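Local coordinates for uncharacterized protein (Pseudomonas aeruginosa PAO1, PDB 4R1D), which probably hydrolyses lipids as the Tle4 effector of the H2 type VI secretion system, binds calcium, and is held in complex with the self-protection protein Tli4, at residues A[330-335]-A[501-506]; A[288-293]-A[326-331]; A[254-259]-A[281-286]; A[429-434]-A[514-519]; A[336-341]-A[358-363]. All coordinates share one frame; numbering follows the deposited sequence.

Interaction 1: A[330-335]-A[501-506]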
# COMPACT_ATOMS: atom_id res chain seq x y z
N ALA A 330 10.81 -8.16 17.69
CA ALA A 330 11.60 -8.95 18.64
C ALA A 330 10.74 -9.56 19.74
O ALA A 330 11.11 -10.57 20.34
CB ALA A 330 12.72 -8.09 19.27
N GLU A 331 9.60 -8.94 20.01
CA GLU A 331 8.70 -9.36 21.09
C GLU A 331 7.63 -10.35 20.65
O GLU A 331 6.90 -10.92 21.46
CB GLU A 331 8.02 -8.13 21.71
CG GLU A 331 8.94 -7.20 22.48
CD GLU A 331 9.76 -6.29 21.57
OE1 GLU A 331 9.27 -5.89 20.49
OE2 GLU A 331 10.91 -5.96 21.95
N TYR A 332 7.53 -10.54 19.34
CA TYR A 332 6.57 -11.46 18.75
C TYR A 332 6.74 -12.84 19.37
O TYR A 332 7.86 -13.32 19.50
CB TYR A 332 6.89 -11.53 17.26
CG TYR A 332 6.08 -12.45 16.40
CD1 TYR A 332 4.89 -12.02 15.82
CD2 TYR A 332 6.54 -13.72 16.07
CE1 TYR A 332 4.18 -12.85 14.98
CE2 TYR A 332 5.84 -14.55 15.23
CZ TYR A 332 4.65 -14.11 14.69
OH TYR A 332 3.93 -14.92 13.85
N ARG A 333 5.63 -13.48 19.77
CA ARG A 333 5.70 -14.84 20.31
C ARG A 333 6.57 -14.86 21.57
O ARG A 333 7.25 -15.85 21.86
CB ARG A 333 6.23 -15.79 19.23
CG ARG A 333 5.91 -17.27 19.43
CD ARG A 333 6.07 -18.03 18.12
NE ARG A 333 5.93 -19.47 18.28
CZ ARG A 333 5.80 -20.32 17.28
NH1 ARG A 333 5.75 -19.88 16.01
NH2 ARG A 333 5.71 -21.62 17.53
N GLU A 334 6.54 -13.76 22.31
CA GLU A 334 7.31 -13.61 23.54
C GLU A 334 8.79 -13.95 23.31
O GLU A 334 9.46 -14.49 24.20
CB GLU A 334 6.71 -14.48 24.67
CG GLU A 334 5.26 -14.11 25.05
CD GLU A 334 4.60 -15.14 25.97
OE1 GLU A 334 4.71 -16.36 25.70
OE2 GLU A 334 3.95 -14.74 26.96
N GLY A 335 9.30 -13.62 22.13
CA GLY A 335 10.70 -13.81 21.80
C GLY A 335 11.07 -15.21 21.33
O GLY A 335 12.23 -15.47 21.00
N PRO A 501 -1.18 -14.72 13.09
CA PRO A 501 -1.16 -15.86 14.03
C PRO A 501 -1.65 -15.40 15.39
O PRO A 501 -1.46 -14.25 15.76
CB PRO A 501 0.33 -16.21 14.12
CG PRO A 501 0.87 -15.78 12.78
CD PRO A 501 0.13 -14.50 12.45
N THR A 502 -2.27 -16.30 16.13
CA THR A 502 -2.72 -15.97 17.47
C THR A 502 -1.59 -15.36 18.32
O THR A 502 -1.83 -14.48 19.15
CB THR A 502 -3.35 -17.22 18.14
OG1 THR A 502 -4.35 -17.76 17.26
CG2 THR A 502 -3.99 -16.86 19.47
N ASP A 503 -0.35 -15.82 18.11
CA ASP A 503 0.83 -15.25 18.76
C ASP A 503 0.72 -13.73 18.84
O ASP A 503 0.94 -13.12 19.88
CB ASP A 503 2.10 -15.56 17.97
CG ASP A 503 2.52 -17.01 18.07
OD1 ASP A 503 2.40 -17.59 19.17
OD2 ASP A 503 2.98 -17.58 17.04
N SER A 504 0.39 -13.13 17.70
CA SER A 504 0.38 -11.67 17.53
C SER A 504 -1.01 -11.11 17.88
O SER A 504 -1.12 -10.06 18.50
CB SER A 504 0.76 -11.35 16.06
OG SER A 504 0.66 -9.96 15.76
N GLY A 505 -2.06 -11.81 17.48
CA GLY A 505 -3.40 -11.36 17.80
C GLY A 505 -3.66 -11.18 19.30
O GLY A 505 -4.40 -10.29 19.71
N GLN A 506 -3.05 -12.03 20.12
CA GLN A 506 -3.28 -11.96 21.56
C GLN A 506 -2.28 -11.05 22.29
O GLN A 506 -2.34 -10.93 23.51
CB GLN A 506 -3.27 -13.37 22.17
CG GLN A 506 -1.87 -13.95 22.29
CD GLN A 506 -1.86 -15.36 22.87
OE1 GLN A 506 -2.91 -15.91 23.22
NE2 GLN A 506 -0.68 -15.94 22.98
O HOH W 1 4.41 -17.28 14.69
O HOH W 2 3.35 -11.70 20.02

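Interaction 2: A[288-293]-A[326-331]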
# COMPACT_ATOMS: atom_id res chain seq x y z
N SER A 288 4.30 -13.85 10.88
CA SER A 288 5.19 -14.72 10.13
C SER A 288 4.74 -14.93 8.67
O SER A 288 5.51 -15.41 7.83
CB SER A 288 5.35 -16.07 10.85
OG SER A 288 4.08 -16.63 11.12
N THR A 289 3.49 -14.61 8.35
CA THR A 289 3.06 -14.78 6.96
C THR A 289 3.92 -13.98 5.99
O THR A 289 4.07 -14.39 4.84
CB THR A 289 1.57 -14.44 6.72
OG1 THR A 289 1.35 -13.03 6.94
CG2 THR A 289 0.66 -15.28 7.62
N ILE A 290 4.50 -12.87 6.42
CA ILE A 290 5.30 -12.05 5.50
C ILE A 290 6.48 -12.85 4.97
O ILE A 290 6.90 -12.67 3.82
CB ILE A 290 5.79 -10.71 6.14
CG1 ILE A 290 6.38 -9.79 5.06
CG2 ILE A 290 6.82 -10.96 7.23
CD1 ILE A 290 6.96 -8.50 5.62
N TYR A 291 7.02 -13.74 5.80
CA TYR A 291 8.10 -14.60 5.33
C TYR A 291 7.60 -15.57 4.26
O TYR A 291 8.23 -15.74 3.24
CB TYR A 291 8.71 -15.36 6.51
CG TYR A 291 9.93 -16.17 6.16
CD1 TYR A 291 9.80 -17.41 5.55
CD2 TYR A 291 11.21 -15.72 6.47
CE1 TYR A 291 10.89 -18.17 5.24
CE2 TYR A 291 12.33 -16.48 6.16
CZ TYR A 291 12.15 -17.71 5.55
OH TYR A 291 13.24 -18.49 5.22
N HIS A 292 6.46 -16.20 4.50
CA HIS A 292 5.91 -17.10 3.49
C HIS A 292 5.75 -16.37 2.16
O HIS A 292 6.20 -16.84 1.12
CB HIS A 292 4.54 -17.64 3.90
CG HIS A 292 3.83 -18.35 2.78
ND1 HIS A 292 3.09 -17.68 1.83
CD2 HIS A 292 3.80 -19.66 2.43
CE1 HIS A 292 2.62 -18.54 0.95
NE2 HIS A 292 3.03 -19.75 1.29
N HIS A 293 5.11 -15.20 2.21
CA HIS A 293 4.78 -14.48 0.99
C HIS A 293 6.02 -14.01 0.22
O HIS A 293 6.05 -14.12 -1.00
CB HIS A 293 3.82 -13.33 1.29
CG HIS A 293 2.56 -13.79 1.94
ND1 HIS A 293 1.74 -12.95 2.67
CD2 HIS A 293 1.99 -15.01 2.01
CE1 HIS A 293 0.71 -13.64 3.13
NE2 HIS A 293 0.84 -14.89 2.75
N LEU A 326 4.98 -5.19 8.91
CA LEU A 326 4.19 -6.35 9.33
C LEU A 326 5.09 -7.49 9.81
O LEU A 326 4.60 -8.46 10.40
CB LEU A 326 3.32 -6.83 8.17
CG LEU A 326 2.51 -8.12 8.36
CD1 LEU A 326 1.48 -7.93 9.48
CD2 LEU A 326 1.84 -8.57 7.07
N ALA A 327 6.39 -7.40 9.56
CA ALA A 327 7.29 -8.49 9.94
C ALA A 327 7.28 -8.67 11.46
O ALA A 327 7.12 -7.71 12.19
CB ALA A 327 8.68 -8.19 9.45
N PRO A 328 7.43 -9.93 11.93
CA PRO A 328 7.46 -10.13 13.39
C PRO A 328 8.51 -9.26 14.10
O PRO A 328 9.63 -9.12 13.61
CB PRO A 328 7.80 -11.63 13.53
CG PRO A 328 7.17 -12.25 12.32
CD PRO A 328 7.40 -11.20 11.19
N SER A 329 8.13 -8.69 15.23
CA SER A 329 9.04 -7.87 16.03
C SER A 329 9.93 -8.76 16.89
O SER A 329 9.82 -9.98 16.84
CB SER A 329 8.24 -6.95 16.93
OG SER A 329 7.52 -7.71 17.89
N ALA A 330 10.81 -8.16 17.69
CA ALA A 330 11.60 -8.95 18.64
C ALA A 330 10.74 -9.56 19.74
O ALA A 330 11.11 -10.57 20.34
CB ALA A 330 12.72 -8.09 19.27
N GLU A 331 9.60 -8.94 20.01
CA GLU A 331 8.70 -9.36 21.09
C GLU A 331 7.63 -10.35 20.65
O GLU A 331 6.90 -10.92 21.46
CB GLU A 331 8.02 -8.13 21.71
CG GLU A 331 8.94 -7.20 22.48
CD GLU A 331 9.76 -6.29 21.57
OE1 GLU A 331 9.27 -5.89 20.49
OE2 GLU A 331 10.91 -5.96 21.95

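Interaction 3: A[254-259]-A[281-286]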
# COMPACT_ATOMS: atom_id res chain seq x y z
N THR A 254 -10.36 0.32 14.14
CA THR A 254 -9.31 -0.07 13.21
C THR A 254 -9.43 -1.51 12.75
O THR A 254 -9.93 -2.37 13.48
CB THR A 254 -7.90 0.12 13.83
OG1 THR A 254 -7.63 -0.94 14.74
CG2 THR A 254 -7.82 1.46 14.57
N HIS A 255 -8.95 -1.76 11.54
CA HIS A 255 -8.82 -3.12 11.03
C HIS A 255 -7.35 -3.45 10.79
O HIS A 255 -6.62 -2.67 10.17
CB HIS A 255 -9.61 -3.27 9.73
CG HIS A 255 -9.58 -4.64 9.14
ND1 HIS A 255 -10.13 -5.74 9.76
CD2 HIS A 255 -9.07 -5.08 7.97
CE1 HIS A 255 -9.97 -6.80 8.98
NE2 HIS A 255 -9.34 -6.43 7.89
N SER A 256 -6.91 -4.60 11.28
CA SER A 256 -5.61 -5.11 10.84
C SER A 256 -4.49 -4.11 11.14
O SER A 256 -4.41 -3.55 12.23
CB SER A 256 -5.69 -5.44 9.34
OG SER A 256 -4.49 -6.02 8.85
N MET A 257 -3.61 -3.86 10.16
CA MET A 257 -2.47 -2.96 10.38
C MET A 257 -2.90 -1.53 10.69
O MET A 257 -2.10 -0.72 11.15
CB MET A 257 -1.52 -2.99 9.20
CG MET A 257 -0.58 -4.18 9.24
SD MET A 257 0.61 -4.11 7.89
CE MET A 257 0.72 -2.32 7.65
N GLY A 258 -4.16 -1.22 10.43
CA GLY A 258 -4.69 0.08 10.81
C GLY A 258 -4.55 0.30 12.31
O GLY A 258 -4.54 1.42 12.79
N GLY A 259 -4.42 -0.80 13.05
CA GLY A 259 -4.22 -0.71 14.49
C GLY A 259 -2.83 -0.21 14.86
O GLY A 259 -2.63 0.40 15.91
N VAL A 281 -8.51 -7.52 14.65
CA VAL A 281 -7.44 -8.33 14.05
C VAL A 281 -6.10 -7.63 13.84
O VAL A 281 -5.49 -7.76 12.77
CB VAL A 281 -7.89 -9.03 12.73
CG1 VAL A 281 -9.10 -9.91 12.99
CG2 VAL A 281 -8.16 -8.01 11.59
N GLN A 282 -5.63 -6.91 14.86
CA GLN A 282 -4.36 -6.22 14.76
C GLN A 282 -3.22 -7.22 14.85
O GLN A 282 -3.19 -8.03 15.77
CB GLN A 282 -4.18 -5.20 15.88
CG GLN A 282 -2.91 -4.38 15.71
CD GLN A 282 -2.64 -3.39 16.82
OE1 GLN A 282 -3.56 -2.87 17.49
NE2 GLN A 282 -1.36 -3.11 17.04
N PRO A 283 -2.28 -7.17 13.91
CA PRO A 283 -1.03 -7.93 14.06
C PRO A 283 -0.08 -7.08 14.92
O PRO A 283 0.86 -6.46 14.41
CB PRO A 283 -0.53 -8.05 12.63
CG PRO A 283 -1.00 -6.77 11.97
CD PRO A 283 -2.34 -6.45 12.62
N ALA A 284 -0.34 -7.07 16.23
CA ALA A 284 0.25 -6.12 17.16
C ALA A 284 1.75 -6.25 17.18
O ALA A 284 2.47 -5.25 17.33
CB ALA A 284 -0.33 -6.33 18.58
N THR A 285 2.23 -7.48 17.01
CA THR A 285 3.66 -7.73 17.00
C THR A 285 4.10 -8.29 15.65
O THR A 285 5.20 -8.81 15.51
CB THR A 285 4.06 -8.70 18.13
OG1 THR A 285 3.29 -9.91 18.02
CG2 THR A 285 3.83 -8.05 19.50
N GLY A 286 3.22 -8.19 14.65
CA GLY A 286 3.61 -8.63 13.31
C GLY A 286 3.03 -9.98 12.93
O GLY A 286 2.11 -10.47 13.58

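Interaction 4: A[429-434]-A[514-519]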
# COMPACT_ATOMS: atom_id res chain seq x y z
N ALA A 429 -10.05 -4.62 22.03
CA ALA A 429 -9.48 -5.35 20.91
C ALA A 429 -10.23 -6.66 20.67
O ALA A 429 -10.69 -7.29 21.61
CB ALA A 429 -8.01 -5.63 21.19
N HIS A 430 -10.35 -7.06 19.41
CA HIS A 430 -10.85 -8.40 19.09
C HIS A 430 -9.97 -9.02 18.00
O HIS A 430 -9.34 -8.32 17.21
CB HIS A 430 -12.34 -8.39 18.68
CG HIS A 430 -12.61 -7.63 17.42
ND1 HIS A 430 -12.90 -6.28 17.41
CD2 HIS A 430 -12.60 -8.02 16.12
CE1 HIS A 430 -13.06 -5.87 16.16
NE2 HIS A 430 -12.88 -6.91 15.36
N TYR A 431 -9.88 -10.34 17.98
CA TYR A 431 -9.01 -11.00 17.02
C TYR A 431 -9.46 -12.44 16.80
O TYR A 431 -10.22 -12.99 17.60
CB TYR A 431 -7.55 -10.95 17.50
CG TYR A 431 -7.31 -11.63 18.83
CD1 TYR A 431 -7.74 -11.06 20.02
CD2 TYR A 431 -6.66 -12.86 18.89
CE1 TYR A 431 -7.53 -11.69 21.24
CE2 TYR A 431 -6.43 -13.49 20.10
CZ TYR A 431 -6.87 -12.90 21.27
OH TYR A 431 -6.65 -13.53 22.48
N GLY A 432 -9.01 -13.02 15.69
CA GLY A 432 -9.35 -14.39 15.33
C GLY A 432 -8.27 -15.35 15.81
O GLY A 432 -7.10 -15.21 15.44
N ALA A 433 -8.67 -16.31 16.63
CA ALA A 433 -7.75 -17.27 17.19
C ALA A 433 -8.34 -18.66 16.97
O ALA A 433 -9.07 -19.17 17.82
CB ALA A 433 -7.56 -17.02 18.66
N ASP A 434 -8.02 -19.26 15.84
CA ASP A 434 -8.66 -20.51 15.47
C ASP A 434 -7.64 -21.47 14.92
O ASP A 434 -6.88 -21.14 14.01
CB ASP A 434 -9.75 -20.26 14.44
CG ASP A 434 -10.73 -21.42 14.34
OD1 ASP A 434 -10.36 -22.47 13.79
OD2 ASP A 434 -11.87 -21.27 14.83
N LYS A 514 -7.72 -2.99 28.06
CA LYS A 514 -8.93 -2.99 28.88
C LYS A 514 -9.88 -4.14 28.53
O LYS A 514 -10.44 -4.78 29.43
CB LYS A 514 -9.66 -1.65 28.77
CG LYS A 514 -10.97 -1.59 29.53
CD LYS A 514 -11.47 -0.15 29.69
CE LYS A 514 -10.91 0.51 30.95
NZ LYS A 514 -11.64 1.79 31.30
N ALA A 515 -10.07 -4.40 27.24
CA ALA A 515 -10.90 -5.51 26.81
C ALA A 515 -10.30 -6.21 25.60
O ALA A 515 -9.74 -5.56 24.70
CB ALA A 515 -12.32 -5.02 26.49
N SER A 516 -10.38 -7.53 25.58
CA SER A 516 -9.82 -8.33 24.49
C SER A 516 -10.75 -9.52 24.20
O SER A 516 -11.02 -10.35 25.09
CB SER A 516 -8.40 -8.81 24.84
OG SER A 516 -7.85 -9.63 23.81
N PHE A 517 -11.26 -9.58 22.98
CA PHE A 517 -12.17 -10.65 22.56
C PHE A 517 -11.48 -11.66 21.67
O PHE A 517 -11.05 -11.35 20.55
CB PHE A 517 -13.41 -10.06 21.87
CG PHE A 517 -14.20 -9.14 22.74
CD1 PHE A 517 -13.79 -7.84 22.96
CD2 PHE A 517 -15.36 -9.59 23.36
CE1 PHE A 517 -14.50 -6.99 23.77
CE2 PHE A 517 -16.08 -8.75 24.18
CZ PHE A 517 -15.66 -7.44 24.38
N ARG A 518 -11.37 -12.88 22.19
CA ARG A 518 -10.64 -13.94 21.52
C ARG A 518 -11.65 -14.81 20.75
O ARG A 518 -12.34 -15.66 21.32
CB ARG A 518 -9.90 -14.75 22.58
CG ARG A 518 -8.98 -15.88 22.10
CD ARG A 518 -8.28 -16.43 23.35
NE ARG A 518 -7.36 -17.55 23.13
CZ ARG A 518 -6.07 -17.42 22.83
NH1 ARG A 518 -5.53 -16.22 22.67
NH2 ARG A 518 -5.32 -18.52 22.68
N HIS A 519 -11.76 -14.55 19.45
CA HIS A 519 -12.82 -15.18 18.66
C HIS A 519 -12.34 -16.45 17.96
O HIS A 519 -11.25 -16.49 17.41
CB HIS A 519 -13.41 -14.19 17.64
CG HIS A 519 -14.14 -13.05 18.27
ND1 HIS A 519 -14.09 -11.76 17.78
CD2 HIS A 519 -14.96 -13.00 19.35
CE1 HIS A 519 -14.83 -10.97 18.53
NE2 HIS A 519 -15.37 -11.70 19.49

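Interaction 5: A[336-341]-A[358-363]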
# COMPACT_ATOMS: atom_id res chain seq x y z
N ARG A 336 10.10 -16.12 21.28
CA ARG A 336 10.39 -17.49 20.85
C ARG A 336 10.49 -17.61 19.33
O ARG A 336 10.00 -16.75 18.60
CB ARG A 336 9.36 -18.47 21.41
CG ARG A 336 9.44 -18.64 22.92
CD ARG A 336 8.49 -19.72 23.42
NE ARG A 336 7.10 -19.37 23.11
CZ ARG A 336 6.36 -18.55 23.86
NH1 ARG A 336 6.86 -18.03 24.96
NH2 ARG A 336 5.12 -18.28 23.49
N PRO A 337 11.16 -18.67 18.85
CA PRO A 337 11.31 -18.87 17.41
C PRO A 337 10.02 -19.21 16.68
O PRO A 337 9.09 -19.76 17.28
CB PRO A 337 12.30 -20.03 17.32
CG PRO A 337 12.12 -20.78 18.61
CD PRO A 337 11.87 -19.70 19.63
N TRP A 338 9.98 -18.87 15.40
CA TRP A 338 8.84 -19.16 14.54
C TRP A 338 9.27 -19.71 13.19
O TRP A 338 8.45 -20.13 12.39
CB TRP A 338 7.98 -17.91 14.36
CG TRP A 338 8.73 -16.67 13.93
CD1 TRP A 338 9.21 -15.69 14.74
CD2 TRP A 338 9.04 -16.28 12.58
NE1 TRP A 338 9.81 -14.70 13.98
CE2 TRP A 338 9.72 -15.05 12.66
CE3 TRP A 338 8.81 -16.85 11.33
CZ2 TRP A 338 10.18 -14.37 11.52
CZ3 TRP A 338 9.27 -16.18 10.20
CH2 TRP A 338 9.94 -14.95 10.31
N LEU A 339 10.58 -19.72 12.94
CA LEU A 339 11.08 -20.20 11.66
C LEU A 339 11.91 -21.43 11.95
O LEU A 339 12.95 -21.32 12.60
CB LEU A 339 11.95 -19.14 10.99
CG LEU A 339 12.67 -19.57 9.70
CD1 LEU A 339 11.69 -19.91 8.59
CD2 LEU A 339 13.64 -18.49 9.22
N PHE A 340 11.44 -22.57 11.50
CA PHE A 340 12.03 -23.85 11.89
C PHE A 340 12.62 -24.61 10.71
O PHE A 340 11.95 -24.82 9.69
CB PHE A 340 10.98 -24.73 12.58
CG PHE A 340 10.30 -24.06 13.74
CD1 PHE A 340 10.89 -24.06 15.00
CD2 PHE A 340 9.08 -23.43 13.57
CE1 PHE A 340 10.26 -23.45 16.06
CE2 PHE A 340 8.44 -22.82 14.62
CZ PHE A 340 9.03 -22.83 15.89
N LEU A 341 13.86 -25.06 10.86
CA LEU A 341 14.50 -25.89 9.86
C LEU A 341 14.48 -27.33 10.39
O LEU A 341 15.13 -27.63 11.38
CB LEU A 341 15.94 -25.43 9.64
CG LEU A 341 16.22 -24.31 8.63
CD1 LEU A 341 15.12 -23.24 8.57
CD2 LEU A 341 17.58 -23.68 8.90
N ALA A 358 16.03 -23.04 15.05
CA ALA A 358 14.73 -22.45 15.30
C ALA A 358 14.98 -20.96 15.50
O ALA A 358 15.60 -20.56 16.49
CB ALA A 358 14.14 -23.06 16.56
N TYR A 359 14.52 -20.14 14.56
CA TYR A 359 14.90 -18.73 14.53
C TYR A 359 13.69 -17.83 14.80
O TYR A 359 12.57 -18.19 14.46
CB TYR A 359 15.51 -18.41 13.16
CG TYR A 359 16.67 -19.31 12.81
CD1 TYR A 359 16.47 -20.53 12.16
CD2 TYR A 359 17.97 -18.96 13.14
CE1 TYR A 359 17.55 -21.37 11.84
CE2 TYR A 359 19.05 -19.80 12.83
CZ TYR A 359 18.82 -21.00 12.18
OH TYR A 359 19.89 -21.83 11.88
N PRO A 360 13.92 -16.67 15.45
CA PRO A 360 15.22 -16.21 15.98
C PRO A 360 15.70 -17.12 17.12
O PRO A 360 14.88 -17.65 17.87
CB PRO A 360 14.91 -14.83 16.56
CG PRO A 360 13.61 -14.42 15.95
CD PRO A 360 12.86 -15.68 15.69
N GLN A 361 17.01 -17.27 17.22
CA GLN A 361 17.64 -18.06 18.28
C GLN A 361 17.94 -17.16 19.47
O GLN A 361 17.94 -17.61 20.63
CB GLN A 361 18.95 -18.67 17.78
CG GLN A 361 18.81 -19.66 16.64
CD GLN A 361 20.17 -20.24 16.24
OE1 GLN A 361 20.35 -21.46 16.18
NE2 GLN A 361 21.12 -19.36 15.99
N ASN A 362 18.20 -15.88 19.19
CA ASN A 362 18.50 -14.94 20.27
C ASN A 362 17.69 -13.65 20.19
O ASN A 362 18.20 -12.55 20.42
CB ASN A 362 20.00 -14.62 20.34
CG ASN A 362 20.36 -13.83 21.59
OD1 ASN A 362 19.80 -14.06 22.67
ND2 ASN A 362 21.29 -12.89 21.45
N GLN A 363 16.41 -13.80 19.88
CA GLN A 363 15.45 -12.71 19.93
C GLN A 363 15.79 -11.51 19.06
O GLN A 363 15.42 -10.38 19.39
CB GLN A 363 15.23 -12.25 21.37
CG GLN A 363 14.79 -13.37 22.30
CD GLN A 363 14.73 -12.91 23.74
OE1 GLN A 363 15.51 -13.35 24.58
NE2 GLN A 363 13.80 -12.01 24.02

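Interaction 1: A[330-335]-A[501-506]
Arg333 and Asp503 make the tight part of this contact. The Arg333 chain is extended from CG to NE and passes at a slant across the carboxylate. Arg333 CD comes within 3.3 Å of Asp503 OD2, and Arg333 CG lies 3.5 Å from Asp503 OD1. The salt bridge is long, 3.7 Å from Arg333 NE to Asp503 OD2. The oxygen sits far off the plane of the guanidinium and receives none of its N-H groups, so only the charges attract. Beside this pair, Tyr332 OH meets the ring of Pro501, 3.4 Å from its CG. The two side chains are at about a right angle. Tyr332 CE1 rests 3.9 Å from Ser504 CB. Pro501 is the N-cap residue of the short helix 502-505.

The looser part is bridged by water. One water accepts from Tyr332 OH and Arg333 NH1 and donates to Asp503 OD2, at 2.8 Å from that oxygen. A second accepts from Arg333 N and donates to Asp503 O.

Both charged groups have further partners. Asp503 OD2 also pairs with Arg441, and Arg333 NH2 with Asp442 and Asp490. The carboxylate thus lies near two arginines, which would probably keep it ionised. Charge and bridging water, in place of direct hydrogen bonds, join the loop before strand 339-342 to helix 502-505.

Interaction 2: A[288-293]-A[326-331]
The CB of Ile290 points toward the loop, and its CG2 branch does most of the touching, on Ala327. CG1 is anti to the backbone N (chi1 -169°). This leaves CG2 between the backbone N and the carbonyl carbon. From there CG2 reaches Ala327 CA at 3.7 Å and Ala327 CB at 4.0 Å. The same methyl lies 4.0 Å from Pro328 CD. The other branch ends in CD1, which comes 4.1 Å from Ala327 N.

Pro328 turns its ring to Ser288. Its CG sits 3.6 Å from Ser288 N, a backbone group that is hydrogen-bonded to Tyr332 OH. The CB of Ser288 points away from the loop, and Ser288 OG is bonded to Trp440 O instead. Leu326, just before Ala327, brings its CD2 only to 4.5 Å from Thr289 OG1. That hydroxyl is bonded to Ser287 OG.

The contact packs residues 288-290, at helix 289-296, against the loop that follows helix 321-324. Ala327 also touches Tyr370 of helix 365-370 and Ile411 of helix 400-421. Ser288 N, Ser288 OG and Thr289 OG1 are bonded outside the two segments. The side chains that meet across the contact are mainly apolar, consistent with a buried contact that depends on fit of shape.

Interaction 3: A[254-259]-A[281-286]
His255 ends strand 250-255, and its ring meets Val281 CG2 obliquely. Its CB points away from the other segment, but CG is anti to the backbone N (chi1 -178°) and the end of the side chain comes nearer. Ser256 CB lies over one face of the same ring, near its rim. Ser256 has phi 58° and psi -134°, an unusual backbone for a residue with a side chain. Its CA makes a nearly straight C-H...O contact with Val281 O, at 3.3 Å. Ser256 OG is turned elsewhere and is hydrogen-bonded to His535 NE2.

The geometry and sequence fit the nucleophile elbow of the alpha/beta hydrolase fold. A strand, a sharp turn and a helix carry the sequence Thr-His-Ser-Met-Gly, a variant of Gly-X-Ser-X-Gly. The bond to His535 is consistent with Ser256 as the nucleophile. A type II' turn runs from His255 to Gly258, with Gly258 N bonded to His255 O at 2.9 Å.

Past the serine, Pro283 packs on the turn, its CD 3.5 Å from Ser256 C. Pro283 is the centre of an inverse gamma turn. Met257 CG lies 3.8 Å from Pro283 CG, but Met257 has two conformers and this contact is tentative. The extended chain of Gln282 lies against Gly259, its CD 3.7 Å from Gly259 C.

Interaction 4: A[429-434]-A[514-519]
The Tyr431 ring has Arg518 over one face, with Arg518 CA 4.2 Å from the ring centroid in a CH-pi contact. Two polar groups lie at its edge. Ser516 OG is 3.3 Å from Tyr431 CE1, and Arg518 NH1 donates to Tyr431 OH at 2.9 Å. The bond is fairly straight (157° at the hydrogen), and the hydroxyl lies in the guanidinium plane. Ring and guanidinium planes are 73° apart. Ala433 CB lies over one face of the guanidinium. The Phe517 ring presents its edge to Ala429 O, 3.4 Å from CD1. The His519 ring has Phe517 O above its centre, while its CE1 touches His430 CB at 3.6 Å.

These side chains belong to strands 427-432 and 515-519, a parallel pair at one border of the six-stranded parallel sheet of this alpha/beta hydrolase. Ala429, Tyr431, Ser516 and Arg518 share one face. His430, Phe517 and His519 share the other, where His430 and His519 touch helix 542-556.

Backbone bonds run in the usual parallel ladder. Ala429 N donates to Ala515 O at 2.8 Å, and Phe517 N donates back to Ala429 O. Tyr431 N then bonds Phe517 O, and His519 N bonds Tyr431 O. Ala433 N closes the ladder on His519 O at 2.7 Å. Tyr431 OH and Ser516 OG are also bonded to Glu182 OE2, Arg518 NH1 to Gln506 OE1, and His519 ND1 to Tyr533 OH.

Interaction 5: A[336-341]-A[358-363]
A classic beta bulge sets Trp338 and Leu339 together against Tyr359, where strand 358-359 is an outer strand of the mixed four-stranded sheet. Tyr359 O accepts both backbone bonds, from Trp338 N at 2.8 Å and from Leu339 N at 2.9 Å. Leu339 N lies in the carbonyl plane, while Trp338 N is tilted 31° from it. Tyr359 N returns a bond to Leu339 O at 2.8 Å. Leu339 and Tyr359 are thus a hydrogen-bonded antiparallel pair, and Phe340 with Ala358 is the next, non-hydrogen-bonded pair.

Ala358 CB touches two side chains of the other segment. Pro337 CB is 3.6 Å away, and Phe340 CD1 is 3.7 Å away. On the Leu339 face, Leu341 CD2 meets Tyr359 CE1 at 3.7 Å. The Tyr359 ring also stacks on Tyr376, and its OH is bonded to Arg357 NE.

The Trp338 side chain starts away from strand 358-359, but its ring comes back to it. CG stands between the backbone N and the carbonyl carbon (chi1 51°). Leu339 CB and Tyr359 O lie over one face of the indole, toward its rim. Pro360, which follows a cis peptide bond, meets the indole askew and puts its CD 3.6 Å from Trp338 NE1.

Overall arrangement
Interaction 3 holds the probable nucleophile elbow, its centre about 4 Å from the centre of the chain. Interaction 4 reaches the same parallel sheet and is joined to it by Val281 N and His430 O, 2.8 Å apart. Interaction 1 touches all four others. Its Ser504 OG is 2.7 Å from Gly286 O of interaction 3, Gln506 links it to interaction 4, and Tyr332 links it to interaction 2. Interactions 2 and 3 meet where Ser329 N lies 2.9 Å from Thr285 O. Trp338 of interaction 5 touches both 1 and 2. Interactions 4 and 5 do not meet: their centres are about 25 Å apart. All five lie away from the calcium site.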